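Local coordinates for protein inactive dihydroorotase-like domain (Chaetomium thermophilum, PDB 5NNL) that is of unknown function but adopts the beta/alpha-barrel fold of the dihydroorotase family, with an attached antiparallel sheet, at residues V70-L76 with P331-S337; L9-F15 with Y39-M45; Q32-A36 with A320-F326. Residues are numbered along the deposited sequence.

Contact 1. Residues V70-L76 with P331-S337; sequences VYCDFNL and PKGADMS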
ATOM      1  N   VAL A  70      16.911   6.357  -5.584  1.00 41.56           N
ATOM      2  CA  VAL A  70      16.008   5.311  -5.125  1.00 36.82           C
ATOM      3  C   VAL A  70      16.257   4.053  -5.947  1.00 37.81           C
ATOM      4  O   VAL A  70      16.815   4.095  -7.046  1.00 35.99           O
ATOM      5  CB  VAL A  70      14.526   5.728  -5.210  1.00 34.82           C
ATOM      6  CG1 VAL A  70      14.191   6.689  -4.093  1.00 39.05           C
ATOM      7  CG2 VAL A  70      14.210   6.342  -6.568  1.00 36.80           C
ATOM      8  N   TYR A  71      15.824   2.922  -5.394  1.00 35.33           N
ATOM      9  CA  TYR A  71      16.109   1.616  -5.968  1.00 34.58           C
ATOM     10  C   TYR A  71      14.882   0.938  -6.555  1.00 33.10           C
ATOM     11  O   TYR A  71      14.984  -0.199  -7.027  1.00 32.84           O
ATOM     12  CB  TYR A  71      16.758   0.725  -4.908  1.00 35.19           C
ATOM     13  CG  TYR A  71      18.104   1.260  -4.488  1.00 39.40           C
ATOM     14  CD1 TYR A  71      19.233   1.048  -5.275  1.00 40.25           C
ATOM     15  CD2 TYR A  71      18.243   2.007  -3.327  1.00 38.71           C
ATOM     16  CE1 TYR A  71      20.467   1.547  -4.903  1.00 40.93           C
ATOM     17  CE2 TYR A  71      19.475   2.510  -2.946  1.00 40.10           C
ATOM     18  CZ  TYR A  71      20.582   2.280  -3.741  1.00 42.13           C
ATOM     19  OH  TYR A  71      21.814   2.772  -3.374  1.00 42.56           O
ATOM     20  N   CYS A  72      13.731   1.602  -6.532  1.00 35.74           N
ATOM     21  CA  CYS A  72      12.575   1.214  -7.320  1.00 34.39           C
ATOM     22  C   CYS A  72      11.903   2.498  -7.788  1.00 33.01           C
ATOM     23  O   CYS A  72      12.243   3.595  -7.336  1.00 31.99           O
ATOM     24  CB  CYS A  72      11.612   0.322  -6.517  1.00 31.30           C
ATOM     25  SG  CYS A  72      10.811   1.127  -5.112  1.00 30.44           S
ATOM     26  N   ASP A  73      10.962   2.368  -8.719  1.00 30.48           N
ATOM     27  CA  ASP A  73      10.172   3.519  -9.129  1.00 34.01           C
ATOM     28  C   ASP A  73       9.083   3.797  -8.096  1.00 35.25           C
ATOM     29  O   ASP A  73       8.687   2.920  -7.322  1.00 33.67           O
ATOM     30  CB  ASP A  73       9.555   3.289 -10.508  1.00 37.85           C
ATOM     31  CG  ASP A  73      10.600   3.169 -11.600  1.00 39.21           C
ATOM     32  OD1 ASP A  73      11.743   3.621 -11.378  1.00 36.92           O
ATOM     33  OD2 ASP A  73      10.278   2.627 -12.678  1.00 39.65           O
ATOM     34  N   PHE A  74       8.602   5.036  -8.079  1.00 36.89           N
ATOM     35  CA  PHE A  74       7.645   5.413  -7.051  1.00 33.04           C
ATOM     36  C   PHE A  74       6.807   6.592  -7.514  1.00 39.70           C
ATOM     37  O   PHE A  74       7.173   7.329  -8.433  1.00 41.41           O
ATOM     38  CB  PHE A  74       8.351   5.742  -5.728  1.00 32.06           C
ATOM     39  CG  PHE A  74       9.080   7.053  -5.733  1.00 40.00           C
ATOM     40  CD1 PHE A  74      10.378   7.140  -6.217  1.00 37.44           C
ATOM     41  CD2 PHE A  74       8.474   8.198  -5.242  1.00 39.35           C
ATOM     42  CE1 PHE A  74      11.052   8.347  -6.218  1.00 41.67           C
ATOM     43  CE2 PHE A  74       9.142   9.404  -5.241  1.00 41.35           C
ATOM     44  CZ  PHE A  74      10.432   9.480  -5.728  1.00 42.13           C
ATOM     45  N   ASN A  75       5.656   6.733  -6.866  1.00 36.40           N
ATOM     46  CA  ASN A  75       4.773   7.878  -7.004  1.00 37.20           C
ATOM     47  C   ASN A  75       4.575   8.486  -5.625  1.00 39.07           C
ATOM     48  O   ASN A  75       4.468   7.761  -4.631  1.00 36.98           O
ATOM     49  CB  ASN A  75       3.414   7.467  -7.583  1.00 40.58           C
ATOM     50  CG  ASN A  75       3.205   7.950  -9.004  1.00 44.35           C
ATOM     51  OD1 ASN A  75       3.531   9.090  -9.342  1.00 46.42           O
ATOM     52  ND2 ASN A  75       2.650   7.083  -9.845  1.00 47.69           N
ATOM     53  N   LEU A  76       4.549   9.811  -5.560  1.00 39.19           N
ATOM     54  CA  LEU A  76       4.131  10.475  -4.339  1.00 39.00           C
ATOM     55  C   LEU A  76       2.618  10.662  -4.348  1.00 32.15           C
ATOM     56  O   LEU A  76       1.937  10.436  -5.352  1.00 34.10           O
ATOM     57  CB  LEU A  76       4.840  11.822  -4.172  1.00 40.21           C
ATOM     58  CG  LEU A  76       6.326  11.775  -3.805  1.00 42.84           C
ATOM     59  CD1 LEU A  76       6.914  13.179  -3.783  1.00 40.66           C
ATOM     60  CD2 LEU A  76       6.541  11.098  -2.458  1.00 40.23           C
ATOM     61  N   PRO A 331      21.494   3.215  -7.948  1.00 41.94           N
ATOM     62  CA  PRO A 331      20.047   3.482  -7.939  1.00 40.07           C
ATOM     63  C   PRO A 331      19.583   4.048  -9.275  1.00 40.59           C
ATOM     64  O   PRO A 331      20.070   5.086  -9.722  1.00 41.82           O
ATOM     65  CB  PRO A 331      19.872   4.496  -6.801  1.00 41.06           C
ATOM     66  CG  PRO A 331      21.227   5.069  -6.571  1.00 42.29           C
ATOM     67  CD  PRO A 331      22.201   3.998  -6.918  1.00 44.21           C
ATOM     68  N   LYS A 332      18.633   3.355  -9.907  1.00 40.66           N
ATOM     69  CA  LYS A 332      18.076   3.788 -11.183  1.00 38.98           C
ATOM     70  C   LYS A 332      16.571   4.030 -11.113  1.00 37.91           C
ATOM     71  O   LYS A 332      15.927   4.170 -12.159  1.00 36.98           O
ATOM     72  CB  LYS A 332      18.397   2.759 -12.275  1.00 39.88           C
ATOM     73  CG  LYS A 332      19.892   2.499 -12.456  1.00 41.45           C
ATOM     74  CD  LYS A 332      20.374   2.792 -13.875  1.00 49.37           C
ATOM     75  CE  LYS A 332      19.899   1.746 -14.874  1.00 47.35           C
ATOM     76  NZ  LYS A 332      20.707   1.739 -16.128  1.00 52.09           N
ATOM     77  N   GLY A 333      15.989   4.094  -9.913  1.00 38.00           N
ATOM     78  CA  GLY A 333      14.571   4.359  -9.794  1.00 38.86           C
ATOM     79  C   GLY A 333      14.234   5.820 -10.033  1.00 39.61           C
ATOM     80  O   GLY A 333      15.077   6.708  -9.903  1.00 37.27           O
ATOM     81  N   ALA A 334      12.972   6.072 -10.388  1.00 39.88           N
ATOM     82  CA  ALA A 334      12.534   7.419 -10.730  1.00 42.53           C
ATOM     83  C   ALA A 334      11.149   7.705 -10.164  1.00 42.37           C
ATOM     84  O   ALA A 334      10.334   6.798  -9.967  1.00 38.32           O
ATOM     85  CB  ALA A 334      12.508   7.631 -12.249  1.00 40.40           C
ATOM     86  N   ASP A 335      10.900   8.989  -9.900  1.00 39.44           N
ATOM     87  CA  ASP A 335       9.555   9.482  -9.629  1.00 42.62           C
ATOM     88  C   ASP A 335       8.745   9.447 -10.920  1.00 43.73           C
ATOM     89  O   ASP A 335       9.127  10.077 -11.912  1.00 43.76           O
ATOM     90  CB  ASP A 335       9.629  10.909  -9.081  1.00 42.36           C
ATOM     91  CG  ASP A 335       8.294  11.411  -8.542  1.00 45.06           C
ATOM     92  OD1 ASP A 335       8.293  12.007  -7.443  1.00 43.34           O
ATOM     93  OD2 ASP A 335       7.253  11.205  -9.206  1.00 42.19           O
ATOM     94  N   MET A 336       7.633   8.717 -10.918  1.00 41.91           N
ATOM     95  CA  MET A 336       6.835   8.536 -12.125  1.00 44.46           C
ATOM     96  C   MET A 336       5.819   9.655 -12.344  1.00 46.10           C
ATOM     97  O   MET A 336       4.998   9.557 -13.262  1.00 48.96           O
ATOM     98  CB  MET A 336       6.113   7.184 -12.089  1.00 43.22           C
ATOM     99  CG  MET A 336       7.028   5.956 -12.046  1.00 42.24           C
ATOM    100  SD  MET A 336       8.550   6.096 -13.018  1.00 52.70           S
ATOM    101  CE  MET A 336       7.906   6.068 -14.689  1.00 50.14           C
ATOM    102  N   SER A 337       5.858  10.712 -11.538  1.00 45.83           N
ATOM    103  CA  SER A 337       4.985  11.864 -11.750  1.00 49.27           C
ATOM    104  C   SER A 337       5.659  12.899 -12.649  1.00 51.36           C
ATOM    105  O   SER A 337       6.198  13.898 -12.172  1.00 54.10           O
ATOM    106  CB  SER A 337       4.595  12.502 -10.415  1.00 45.27           C
ATOM    107  OG  SER A 337       3.834  11.602  -9.622  1.00 46.99           O
TER
HETATM  108  O   HOH W   1       4.996  11.705  -7.400  1.00 41.57           O

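Contact 2. Residues L9-F15 with Y39-M45; sequences LINIAAF and YSMIRIM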
ATOM      1  N   LEU A   9       6.375  -6.191  -9.147  1.00 27.39           N
ATOM      2  CA  LEU A   9       5.137  -6.066  -8.391  1.00 28.35           C
ATOM      3  C   LEU A   9       4.959  -4.640  -7.882  1.00 27.76           C
ATOM      4  O   LEU A   9       5.876  -3.815  -7.912  1.00 25.46           O
ATOM      5  CB  LEU A   9       5.107  -7.068  -7.230  1.00 27.05           C
ATOM      6  CG  LEU A   9       5.161  -8.545  -7.640  1.00 27.66           C
ATOM      7  CD1 LEU A   9       5.200  -9.440  -6.404  1.00 26.65           C
ATOM      8  CD2 LEU A   9       3.981  -8.928  -8.541  1.00 26.21           C
ATOM      9  N   ILE A  10       3.749  -4.363  -7.401  1.00 27.65           N
ATOM     10  CA  ILE A  10       3.317  -3.013  -7.072  1.00 26.16           C
ATOM     11  C   ILE A  10       2.727  -3.015  -5.671  1.00 28.34           C
ATOM     12  O   ILE A  10       1.832  -3.813  -5.369  1.00 25.60           O
ATOM     13  CB  ILE A  10       2.292  -2.487  -8.094  1.00 27.80           C
ATOM     14  CG1 ILE A  10       2.916  -2.467  -9.493  1.00 31.72           C
ATOM     15  CG2 ILE A  10       1.795  -1.098  -7.697  1.00 31.89           C
ATOM     16  CD1 ILE A  10       1.958  -2.066 -10.607  1.00 33.05           C
ATOM     17  N   ASN A  11       3.237  -2.134  -4.815  1.00 26.19           N
ATOM     18  CA  ASN A  11       2.669  -1.883  -3.495  1.00 28.84           C
ATOM     19  C   ASN A  11       2.104  -0.469  -3.495  1.00 28.15           C
ATOM     20  O   ASN A  11       2.860   0.508  -3.545  1.00 26.42           O
ATOM     21  CB  ASN A  11       3.712  -2.044  -2.392  1.00 29.66           C
ATOM     22  CG  ASN A  11       3.173  -1.653  -1.026  1.00 30.22           C
ATOM     23  OD1 ASN A  11       1.971  -1.738  -0.776  1.00 27.87           O
ATOM     24  ND2 ASN A  11       4.055  -1.209  -0.144  1.00 27.13           N
ATOM     25  N   ILE A  12       0.772  -0.354  -3.443  1.00 27.17           N
ATOM     26  CA  ILE A  12       0.136   0.959  -3.517  1.00 27.66           C
ATOM     27  C   ILE A  12       0.120   1.708  -2.194  1.00 27.47           C
ATOM     28  O   ILE A  12      -0.490   2.782  -2.115  1.00 27.46           O
ATOM     29  CB  ILE A  12      -1.316   0.853  -4.020  1.00 30.14           C
ATOM     30  CG1 ILE A  12      -2.134  -0.059  -3.103  1.00 33.74           C
ATOM     31  CG2 ILE A  12      -1.334   0.326  -5.432  1.00 32.46           C
ATOM     32  CD1 ILE A  12      -3.618   0.165  -3.190  1.00 31.90           C
ATOM     33  N   ALA A  13       0.759   1.184  -1.151  1.00 25.07           N
ATOM     34  CA  ALA A  13       0.786   1.866   0.145  1.00 29.41           C
ATOM     35  C   ALA A  13       2.080   1.450   0.846  1.00 30.56           C
ATOM     36  O   ALA A  13       2.113   0.462   1.582  1.00 28.83           O
ATOM     37  CB  ALA A  13      -0.439   1.533   0.986  1.00 29.52           C
ATOM     38  N   ALA A  14       3.143   2.210   0.595  1.00 28.00           N
ATOM     39  CA  ALA A  14       4.422   2.013   1.260  1.00 29.18           C
ATOM     40  C   ALA A  14       4.591   3.108   2.304  1.00 32.97           C
ATOM     41  O   ALA A  14       4.630   4.296   1.963  1.00 32.10           O
ATOM     42  CB  ALA A  14       5.576   2.035   0.258  1.00 30.86           C
ATOM     43  N   PHE A  15       4.693   2.710   3.566  1.00 30.74           N
ATOM     44  CA  PHE A  15       4.791   3.667   4.656  1.00 34.12           C
ATOM     45  C   PHE A  15       6.237   4.112   4.838  1.00 37.95           C
ATOM     46  O   PHE A  15       7.151   3.282   4.893  1.00 36.31           O
ATOM     47  CB  PHE A  15       4.255   3.049   5.946  1.00 35.47           C
ATOM     48  CG  PHE A  15       4.195   4.008   7.100  1.00 36.10           C
ATOM     49  CD1 PHE A  15       3.283   5.054   7.108  1.00 34.78           C
ATOM     50  CD2 PHE A  15       5.040   3.855   8.185  1.00 37.75           C
ATOM     51  CE1 PHE A  15       3.225   5.933   8.175  1.00 36.32           C
ATOM     52  CE2 PHE A  15       4.988   4.727   9.251  1.00 38.67           C
ATOM     53  CZ  PHE A  15       4.078   5.768   9.247  1.00 37.99           C
ATOM     54  N   TYR A  39       9.037  -5.665  -5.378  1.00 23.79           N
ATOM     55  CA  TYR A  39       8.210  -4.517  -5.733  1.00 27.26           C
ATOM     56  C   TYR A  39       9.069  -3.515  -6.497  1.00 29.01           C
ATOM     57  O   TYR A  39       9.938  -2.861  -5.913  1.00 30.05           O
ATOM     58  CB  TYR A  39       7.604  -3.887  -4.480  1.00 27.02           C
ATOM     59  CG  TYR A  39       6.853  -4.875  -3.616  1.00 27.39           C
ATOM     60  CD1 TYR A  39       5.587  -5.322  -3.977  1.00 26.59           C
ATOM     61  CD2 TYR A  39       7.414  -5.373  -2.449  1.00 28.10           C
ATOM     62  CE1 TYR A  39       4.898  -6.237  -3.197  1.00 26.05           C
ATOM     63  CE2 TYR A  39       6.733  -6.285  -1.658  1.00 28.00           C
ATOM     64  CZ  TYR A  39       5.474  -6.715  -2.040  1.00 27.02           C
ATOM     65  OH  TYR A  39       4.783  -7.624  -1.266  1.00 27.93           O
ATOM     66  N   SER A  40       8.830  -3.399  -7.804  1.00 28.84           N
ATOM     67  CA  SER A  40       9.535  -2.432  -8.638  1.00 31.51           C
ATOM     68  C   SER A  40       8.803  -1.100  -8.744  1.00 32.91           C
ATOM     69  O   SER A  40       9.319  -0.177  -9.383  1.00 32.78           O
ATOM     70  CB  SER A  40       9.756  -3.009 -10.042  1.00 33.30           C
ATOM     71  OG  SER A  40       8.523  -3.283 -10.687  1.00 32.27           O
ATOM     72  N   MET A  41       7.622  -0.982  -8.141  1.00 30.62           N
ATOM     73  CA  MET A  41       6.839   0.246  -8.164  1.00 30.90           C
ATOM     74  C   MET A  41       6.044   0.327  -6.873  1.00 31.13           C
ATOM     75  O   MET A  41       5.331  -0.620  -6.528  1.00 28.27           O
ATOM     76  CB  MET A  41       5.888   0.278  -9.365  1.00 33.09           C
ATOM     77  CG  MET A  41       6.174   1.375 -10.376  1.00 40.83           C
ATOM     78  SD  MET A  41       5.838   3.033  -9.747  1.00 45.62           S
ATOM     79  CE  MET A  41       4.736   3.646 -11.016  1.00 49.12           C
ATOM     80  N   ILE A  42       6.155   1.451  -6.173  1.00 30.91           N
ATOM     81  CA  ILE A  42       5.450   1.648  -4.911  1.00 28.89           C
ATOM     82  C   ILE A  42       4.848   3.045  -4.890  1.00 29.89           C
ATOM     83  O   ILE A  42       5.470   4.013  -5.340  1.00 32.95           O
ATOM     84  CB  ILE A  42       6.374   1.440  -3.691  1.00 29.33           C
ATOM     85  CG1 ILE A  42       7.506   2.471  -3.673  1.00 29.77           C
ATOM     86  CG2 ILE A  42       6.935   0.027  -3.694  1.00 31.97           C
ATOM     87  CD1 ILE A  42       8.346   2.445  -2.400  1.00 30.74           C
ATOM     88  N   ARG A  43       3.629   3.143  -4.369  1.00 28.55           N
ATOM     89  CA  ARG A  43       3.035   4.426  -4.029  1.00 29.61           C
ATOM     90  C   ARG A  43       3.366   4.738  -2.578  1.00 30.27           C
ATOM     91  O   ARG A  43       3.156   3.901  -1.693  1.00 27.92           O
ATOM     92  CB  ARG A  43       1.521   4.415  -4.241  1.00 30.80           C
ATOM     93  CG  ARG A  43       0.807   5.593  -3.581  1.00 32.31           C
ATOM     94  CD  ARG A  43      -0.695   5.589  -3.812  1.00 33.88           C
ATOM     95  NE  ARG A  43      -1.327   6.600  -2.974  1.00 32.78           N
ATOM     96  CZ  ARG A  43      -1.558   6.454  -1.671  1.00 34.48           C
ATOM     97  NH1 ARG A  43      -1.221   5.329  -1.049  1.00 33.43           N
ATOM     98  NH2 ARG A  43      -2.126   7.437  -0.987  1.00 32.39           N
ATOM     99  N   ILE A  44       3.888   5.933  -2.345  1.00 29.30           N
ATOM    100  CA  ILE A  44       4.303   6.355  -1.016  1.00 32.43           C
ATOM    101  C   ILE A  44       3.098   6.932  -0.286  1.00 33.05           C
ATOM    102  O   ILE A  44       2.423   7.834  -0.797  1.00 32.35           O
ATOM    103  CB  ILE A  44       5.446   7.381  -1.102  1.00 35.51           C
ATOM    104  CG1 ILE A  44       6.576   6.858  -2.000  1.00 34.29           C
ATOM    105  CG2 ILE A  44       5.973   7.704   0.283  1.00 35.93           C
ATOM    106  CD1 ILE A  44       7.161   5.532  -1.560  1.00 35.21           C
ATOM    107  N   MET A  45       2.826   6.409   0.901  1.00 31.93           N
ATOM    108  CA  MET A  45       1.707   6.892   1.700  1.00 33.42           C
ATOM    109  C   MET A  45       1.979   8.328   2.131  1.00 35.09           C
ATOM    110  O   MET A  45       2.990   8.583   2.799  1.00 32.70           O
ATOM    111  CB  MET A  45       1.500   6.000   2.920  1.00 31.73           C
ATOM    112  CG  MET A  45       1.174   4.551   2.571  1.00 31.56           C
ATOM    113  SD  MET A  45       0.923   3.511   4.018  1.00 28.44           S
ATOM    114  CE  MET A  45      -0.582   4.218   4.683  1.00 31.17           C
TER

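Contact 3. Residues Q32-A36 with A320-F326; sequences QASIA and ACLDGVF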
ATOM      1  N   GLN A  32      14.816   0.252  -1.111  1.00 36.63           N
ATOM      2  CA  GLN A  32      15.739  -0.881  -1.091  1.00 35.74           C
ATOM      3  C   GLN A  32      15.011  -2.161  -0.712  1.00 34.97           C
ATOM      4  O   GLN A  32      15.055  -3.160  -1.438  1.00 33.04           O
ATOM      5  CB  GLN A  32      16.880  -0.635  -0.100  1.00 37.83           C
ATOM      6  CG  GLN A  32      17.797   0.525  -0.424  1.00 43.30           C
ATOM      7  CD  GLN A  32      18.865   0.728   0.643  1.00 48.42           C
ATOM      8  OE1 GLN A  32      19.182  -0.189   1.404  1.00 51.21           O
ATOM      9  NE2 GLN A  32      19.427   1.931   0.700  1.00 48.97           N
ATOM     10  N   ALA A  33      14.354  -2.152   0.449  1.00 32.87           N
ATOM     11  CA  ALA A  33      13.624  -3.327   0.901  1.00 32.60           C
ATOM     12  C   ALA A  33      12.495  -3.683  -0.055  1.00 29.31           C
ATOM     13  O   ALA A  33      12.137  -4.859  -0.182  1.00 31.48           O
ATOM     14  CB  ALA A  33      13.078  -3.092   2.311  1.00 35.27           C
ATOM     15  N   SER A  34      11.921  -2.687  -0.736  1.00 28.01           N
ATOM     16  CA  SER A  34      10.861  -2.967  -1.698  1.00 27.28           C
ATOM     17  C   SER A  34      11.390  -3.764  -2.886  1.00 29.42           C
ATOM     18  O   SER A  34      10.853  -4.828  -3.218  1.00 27.28           O
ATOM     19  CB  SER A  34      10.219  -1.662  -2.168  1.00 28.95           C
ATOM     20  OG  SER A  34       9.442  -1.075  -1.139  1.00 30.26           O
ATOM     21  N   ILE A  35      12.448  -3.275  -3.539  1.00 29.39           N
ATOM     22  CA  ILE A  35      12.961  -3.971  -4.716  1.00 29.36           C
ATOM     23  C   ILE A  35      13.467  -5.354  -4.327  1.00 26.66           C
ATOM     24  O   ILE A  35      13.300  -6.325  -5.074  1.00 27.26           O
ATOM     25  CB  ILE A  35      14.050  -3.132  -5.419  1.00 30.53           C
ATOM     26  CG1 ILE A  35      14.308  -3.663  -6.836  1.00 28.55           C
ATOM     27  CG2 ILE A  35      15.363  -3.111  -4.623  1.00 29.31           C
ATOM     28  CD1 ILE A  35      13.159  -3.453  -7.798  1.00 30.14           C
ATOM     29  N   ALA A  36      14.058  -5.472  -3.138  1.00 26.58           N
ATOM     30  CA  ALA A  36      14.518  -6.773  -2.669  1.00 30.23           C
ATOM     31  C   ALA A  36      13.359  -7.742  -2.466  1.00 29.73           C
ATOM     32  O   ALA A  36      13.547  -8.961  -2.543  1.00 28.59           O
ATOM     33  CB  ALA A  36      15.302  -6.615  -1.367  1.00 32.93           C
ATOM     34  N   ALA A 320      18.790  -6.652  -9.207  1.00 30.98           N
ATOM     35  CA  ALA A 320      18.611  -5.888  -7.984  1.00 30.90           C
ATOM     36  C   ALA A 320      18.518  -6.754  -6.736  1.00 32.71           C
ATOM     37  O   ALA A 320      18.564  -6.213  -5.628  1.00 33.05           O
ATOM     38  CB  ALA A 320      17.351  -5.022  -8.092  1.00 31.82           C
ATOM     39  N   CYS A 321      18.388  -8.071  -6.881  1.00 31.37           N
ATOM     40  CA  CYS A 321      18.239  -8.934  -5.720  1.00 32.30           C
ATOM     41  C   CYS A 321      18.526 -10.377  -6.104  1.00 30.59           C
ATOM     42  O   CYS A 321      18.181 -10.815  -7.205  1.00 29.91           O
ATOM     43  CB  CYS A 321      16.829  -8.826  -5.132  1.00 32.02           C
ATOM     44  SG  CYS A 321      16.544  -9.940  -3.749  1.00 32.94           S
ATOM     45  N   LEU A 322      19.148 -11.108  -5.180  1.00 31.54           N
ATOM     46  CA  LEU A 322      19.384 -12.540  -5.334  1.00 29.48           C
ATOM     47  C   LEU A 322      19.062 -13.224  -4.016  1.00 31.19           C
ATOM     48  O   LEU A 322      19.665 -12.902  -2.989  1.00 31.17           O
ATOM     49  CB  LEU A 322      20.834 -12.826  -5.733  1.00 31.07           C
ATOM     50  CG  LEU A 322      21.309 -12.353  -7.105  1.00 34.64           C
ATOM     51  CD1 LEU A 322      22.836 -12.462  -7.200  1.00 33.30           C
ATOM     52  CD2 LEU A 322      20.634 -13.163  -8.202  1.00 32.55           C
ATOM     53  N   ASP A 323      18.125 -14.172  -4.045  1.00 34.81           N
ATOM     54  CA  ASP A 323      17.712 -14.900  -2.846  1.00 32.11           C
ATOM     55  C   ASP A 323      17.314 -13.934  -1.732  1.00 31.92           C
ATOM     56  O   ASP A 323      17.688 -14.096  -0.569  1.00 33.44           O
ATOM     57  CB  ASP A 323      18.816 -15.848  -2.374  1.00 34.69           C
ATOM     58  CG  ASP A 323      19.160 -16.902  -3.406  1.00 38.56           C
ATOM     59  OD1 ASP A 323      18.282 -17.233  -4.230  1.00 39.55           O
ATOM     60  OD2 ASP A 323      20.307 -17.401  -3.395  1.00 42.68           O
ATOM     61  N   GLY A 324      16.539 -12.916  -2.101  1.00 32.85           N
ATOM     62  CA  GLY A 324      16.089 -11.922  -1.149  1.00 35.31           C
ATOM     63  C   GLY A 324      17.148 -10.957  -0.667  1.00 36.70           C
ATOM     64  O   GLY A 324      16.857 -10.142   0.217  1.00 34.93           O
ATOM     65  N   VAL A 325      18.359 -11.009  -1.218  1.00 34.74           N
ATOM     66  CA  VAL A 325      19.469 -10.176  -0.768  1.00 33.59           C
ATOM     67  C   VAL A 325      19.614  -8.995  -1.722  1.00 33.29           C
ATOM     68  O   VAL A 325      19.983  -9.164  -2.890  1.00 34.15           O
ATOM     69  CB  VAL A 325      20.769 -10.983  -0.683  1.00 36.95           C
ATOM     70  CG1 VAL A 325      21.923 -10.087  -0.273  1.00 37.60           C
ATOM     71  CG2 VAL A 325      20.607 -12.143   0.300  1.00 32.53           C
ATOM     72  N   PHE A 326      19.347  -7.795  -1.212  1.00 32.68           N
ATOM     73  CA  PHE A 326      19.584  -6.567  -1.957  1.00 32.96           C
ATOM     74  C   PHE A 326      20.977  -6.572  -2.577  1.00 35.82           C
ATOM     75  O   PHE A 326      21.961  -6.929  -1.922  1.00 36.23           O
ATOM     76  CB  PHE A 326      19.422  -5.373  -1.013  1.00 34.51           C
ATOM     77  CG  PHE A 326      19.654  -4.043  -1.661  1.00 34.50           C
ATOM     78  CD1 PHE A 326      18.764  -3.546  -2.592  1.00 34.75           C
ATOM     79  CD2 PHE A 326      20.752  -3.277  -1.313  1.00 35.53           C
ATOM     80  CE1 PHE A 326      18.972  -2.317  -3.180  1.00 38.57           C
ATOM     81  CE2 PHE A 326      20.967  -2.048  -1.895  1.00 37.24           C
ATOM     82  CZ  PHE A 326      20.077  -1.564  -2.829  1.00 39.70           C
TER

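Contact 1. Residues V70-L76 with P331-S337
A segment near the C-terminus can be held along a barrel strand without becoming a full strand, and Pro331, Phe74 and Asp73 show how. The two segments run in the same direction but form a single bridge, Phe74 with Asp335. Phe74 N donates to Ala334 O at 3.1 Å and Phe74 O accepts from Met336 N at 2.9 Å, so one residue ties both sides of Asp335. The p rotamer of Phe74 brings a ring face against the backbone of 331-337, with Asp335 CA 4.1 Å from the Phe74 ring centroid in a CH-pi contact. Asp73 acts through its side chain: OD1 accepts from Ala334 N at 2.9 Å, while OD2 is hydrogen-bonded to Gln277. Pro331 begins the approach, its CB lying over the Tyr71 ring face, 3.9 Å from the ring centroid. Gly333 N donates to Val70 O at 3.0 Å. The backbones run close here, and a CB on Gly333 would lie too near Cys72 O. At the far end Ser337 OG donates to Asn75 OD1 at 2.5 Å, and an Asx turn links Ser337 N to Asp335 OD2 at 2.8 Å. One water bridges Leu76 N, Asp335 OD2 and Ser337 OG. Strand 73-79 is hydrogen-bonded to strand 39-44, while helix 26-37 packs on Val70, Tyr71 and Cys72 and helix 56-64 on Leu76.

Contact 2. Residues L9-F15 with Y39-M45
Neighbouring parallel strands need not stay in step, and here two beta bulges shift the register, between Leu9 and Ile10 and between Asn11 and Ala14. Between them Asn11 N donates to Met41 O at 3.1 Å and Arg43 N to Asn11 O at 2.9 Å. Asn11, in the t rotamer, forms an Asx turn spanning the corner at Ile12, OD1 accepting from Ala13 N at 3.2 Å and from Ile218 N. Arg43 is extended (ttt) until its last torsion, which brings NH1 to Ile12 O at 2.9 Å; NE is hydrogen-bonded to Ser97 OG. Tyr39, at chi1 m, lays a ring face over Asn11 CB, which is 4.1 Å from Tyr39 CD1. The p rotamer of Ile42 places CD1 3.9 Å from Ala14 CB. Met45 (mtp) meets the Phe15 ring at its edge, SD 5.4 Å from the ring centroid, a Met-aromatic contact. The intervening helix 26-37 makes this a beta-alpha-beta crossover and packs on Tyr39, Ser40, Ile42 and Ile44; helix 257-271 and strand 215-217 meet the 9-15 side.

Contact 3. Residues Q32-A36 with A320-F326
The Phe326 ring lies with one face over the aliphatic part of Gln32, whose CB sits 4.3 Å from the Phe326 ring centroid in a CH-pi contact; Gln32 CG and Phe326 CZ approach to 3.9 Å. The edge of the same ring meets Ile35, whose CG2 is 4.0 Å from Phe326 CE1. One aromatic side chain thus touches two residues nearly a helical turn apart. Ile35 also reaches strand 318-322, where its CG1 packs 3.6 Å from Ala320 CB. Ala36 makes the closest backbone approach, 5.1 Å between Ala36 CA and Phe326 CA; its CB lies 4.3 Å from both Phe326 CB and Cys321 SG. The short helical segment crosses strand 320-322 at -55°, with axes 8.0 Å apart. Tyr71 meets Phe326 edge-to-face and also touches Gln32, extending the cluster. What presents Phe326 and Cys321 together is a tight beta hairpin: a type I' turn runs from Leu322 to Val325, with Asp323 and Gly324 both at positive phi and Val325 N donating to Leu322 O at 2.9 Å. A classic bulge opposite Val313 turns Ala320 and Cys321 alike toward the helix. The whole is a helix packed against the antiparallel part of the sheet, joining the barrel's first helix to the hairpin of strands 318-322 and 325-326 at the sheet margin.

The three contacts follow one principle: neighbours in sequence form the first barrel unit, and segments distant in sequence pack against it. Contact 2 joins strands 3-11 and 39-44, and strand 73-79 of contact 1 is next in the same sheet, their centres about 10 Å apart. Contact 3 lies about 15 Å from the centre of each, where helix 26-37, which connects the two strands of contact 2, meets the sheet margin. Contact 2 closes before contact 1 opens, whereas contact 3 crosses both along the chain. Segment 320-326 returns to helix 26-37 and segment 331-337 to strand 73-79, joining the antiparallel sheet and the C-terminal region to the start of the barrel.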